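Local atomic coordinates of protein-L-isoaspartate(D-aspartate) O-methyltransferase (Sulfolobus tokodaii, PDB entry 1VBF), a protein that probably methylates L-isoaspartyl residues of damaged proteins with S-adenosyl-L-methionine as methyl donor, a step in their repair or degradation. Residues Y152-G158 and V176-G180. Residues are numbered along the deposited sequence; the frame is centred on the assembly and turned at random.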
loop_
_atom_site.group_PDB
_atom_site.type_symbol
_atom_site.label_atom_id
_atom_site.label_comp_id
_atom_site.label_asym_id
_atom_site.label_seq_id
_atom_site.Cartn_x
_atom_site.Cartn_y
_atom_site.Cartn_z
ATOM N N TYR B 152 28.072 -22.968 -2.770
ATOM C CA TYR B 152 29.221 -22.134 -3.051
ATOM C C TYR B 152 30.525 -22.748 -2.525
ATOM O O TYR B 152 31.557 -22.680 -3.202
ATOM C CB TYR B 152 29.046 -20.739 -2.446
ATOM C CG TYR B 152 30.157 -19.786 -2.835
ATOM C CD1 TYR B 152 30.145 -19.135 -4.062
ATOM C CD2 TYR B 152 31.261 -19.603 -2.006
ATOM C CE1 TYR B 152 31.213 -18.330 -4.459
ATOM C CE2 TYR B 152 32.328 -18.806 -2.387
ATOM C CZ TYR B 152 32.312 -18.172 -3.612
ATOM O OH TYR B 152 33.405 -17.406 -3.992
ATOM N N GLU B 153 30.498 -23.334 -1.327
ATOM C CA GLU B 153 31.725 -23.922 -0.787
ATOM C C GLU B 153 32.101 -25.145 -1.612
ATOM O O GLU B 153 33.275 -25.397 -1.876
ATOM C CB GLU B 153 31.559 -24.358 0.674
ATOM C CG GLU B 153 31.037 -23.291 1.613
ATOM C CD GLU B 153 30.824 -23.809 3.034
ATOM O OE1 GLU B 153 30.216 -24.901 3.211
ATOM O OE2 GLU B 153 31.260 -23.103 3.976
ATOM N N GLN B 154 31.093 -25.905 -2.015
ATOM C CA GLN B 154 31.310 -27.098 -2.805
ATOM C C GLN B 154 31.787 -26.816 -4.258
ATOM O O GLN B 154 32.304 -27.698 -4.941
ATOM C CB GLN B 154 30.025 -27.928 -2.762
ATOM C CG GLN B 154 29.789 -28.575 -1.398
ATOM C CD GLN B 154 28.339 -28.944 -1.143
ATOM O OE1 GLN B 154 27.625 -29.384 -2.037
ATOM N NE2 GLN B 154 27.903 -28.779 0.093
ATOM N N LEU B 155 31.638 -25.584 -4.723
ATOM C CA LEU B 155 32.087 -25.209 -6.065
ATOM C C LEU B 155 33.605 -25.281 -6.196
ATOM O O LEU B 155 34.325 -25.074 -5.228
ATOM C CB LEU B 155 31.681 -23.771 -6.385
ATOM C CG LEU B 155 30.583 -23.543 -7.405
ATOM C CD1 LEU B 155 30.558 -22.077 -7.783
ATOM C CD2 LEU B 155 30.848 -24.390 -8.619
ATOM N N LYS B 156 34.090 -25.565 -7.403
ATOM C CA LYS B 156 35.527 -25.584 -7.647
ATOM C C LYS B 156 35.956 -24.134 -7.652
ATOM O O LYS B 156 35.124 -23.234 -7.750
ATOM C CB LYS B 156 35.851 -26.205 -8.993
ATOM C CG LYS B 156 35.909 -27.711 -8.940
ATOM C CD LYS B 156 36.248 -28.316 -10.287
ATOM C CE LYS B 156 36.180 -29.827 -10.216
ATOM N NZ LYS B 156 36.195 -30.397 -11.584
ATOM N N GLU B 157 37.254 -23.901 -7.580
ATOM C CA GLU B 157 37.739 -22.543 -7.522
ATOM C C GLU B 157 37.197 -21.625 -8.580
ATOM O O GLU B 157 36.615 -20.594 -8.260
ATOM C CB GLU B 157 39.257 -22.508 -7.545
ATOM C CG GLU B 157 39.807 -21.145 -7.197
ATOM C CD GLU B 157 39.061 -20.509 -6.043
ATOM O OE1 GLU B 157 38.874 -21.177 -4.997
ATOM O OE2 GLU B 157 38.664 -19.333 -6.193
ATOM N N GLY B 158 37.365 -21.955 -9.845
ATOM C CA GLY B 158 36.845 -21.030 -10.832
ATOM C C GLY B 158 35.441 -21.375 -11.258
ATOM O O GLY B 158 34.955 -20.853 -12.259
ATOM N N VAL B 176 27.323 -16.460 -10.439
ATOM C CA VAL B 176 28.431 -16.340 -9.511
ATOM C C VAL B 176 29.668 -17.098 -9.938
ATOM O O VAL B 176 29.596 -18.295 -10.188
ATOM C CB VAL B 176 28.002 -16.868 -8.140
ATOM C CG1 VAL B 176 29.108 -16.709 -7.139
ATOM C CG2 VAL B 176 26.771 -16.157 -7.698
ATOM N N ILE B 177 30.803 -16.418 -10.029
ATOM C CA ILE B 177 32.032 -17.114 -10.387
ATOM C C ILE B 177 32.900 -17.168 -9.145
ATOM O O ILE B 177 33.320 -16.142 -8.634
ATOM C CB ILE B 177 32.819 -16.399 -11.489
ATOM C CG1 ILE B 177 32.010 -16.375 -12.787
ATOM C CG2 ILE B 177 34.126 -17.115 -11.709
ATOM C CD1 ILE B 177 32.726 -15.673 -13.894
ATOM N N LYS B 178 33.176 -18.363 -8.657
ATOM C CA LYS B 178 33.958 -18.467 -7.449
ATOM C C LYS B 178 35.356 -17.864 -7.514
ATOM O O LYS B 178 36.067 -17.991 -8.518
ATOM C CB LYS B 178 34.037 -19.917 -7.001
ATOM C CG LYS B 178 34.573 -20.075 -5.602
ATOM C CD LYS B 178 34.337 -21.478 -5.138
ATOM C CE LYS B 178 34.841 -21.728 -3.732
ATOM N NZ LYS B 178 34.581 -23.160 -3.373
ATOM N N LYS B 179 35.726 -17.191 -6.425
ATOM C CA LYS B 179 37.034 -16.567 -6.270
ATOM C C LYS B 179 37.266 -16.298 -4.777
ATOM O O LYS B 179 37.221 -15.151 -4.338
ATOM C CB LYS B 179 37.101 -15.252 -7.047
ATOM C CG LYS B 179 38.483 -14.639 -6.994
ATOM C CD LYS B 179 38.466 -13.133 -7.115
ATOM C CE LYS B 179 39.870 -12.575 -6.886
ATOM N NZ LYS B 179 39.869 -11.094 -6.717
ATOM N N GLY B 180 37.516 -17.353 -4.005
ATOM C CA GLY B 180 37.713 -17.182 -2.577
ATOM C C GLY B 180 36.424 -16.628 -1.996
ATOM O O GLY B 180 35.342 -17.135 -2.304
#
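The nearest CA atoms across the segments are those of Gly-158 and Lys-178, 5.1 Å apart; Glu-157 O and Lys-178 O, both acceptors, approach to 2.7 Å without a bond. Residues 152-154 end helix 149-154, the backbone is extended from Leu-155, and it bends sharply at 157-158. Lys-178, its side chain extended with all four chi angles t, runs back to this helix end: NZ donates to the carbonyl O of Tyr-152 (3.1 Å) and of Leu-155 (2.7 Å), where the chain passes from helix into strand 155-156. Its CD lies over one face of the Tyr-152 ring. At the ring edge, Tyr-152 OH donates to Gly-180 O (2.6 Å), and CE1 touches Val-176 CG1 (3.8 Å). Glu-157 OE2 accepts from Gly-180 N (3.2 Å), so both backbone polar groups of Gly-180, N and O, are bonded. The contact thus joins the end of helix 149-154 to the end of strand 171-177, beside strand 159-165 of the Rossmann-like methyltransferase sheet; Leu-155 packs on Val-138 and Met-161, while Tyr-152 also meets Tyr-200 of the second subunit.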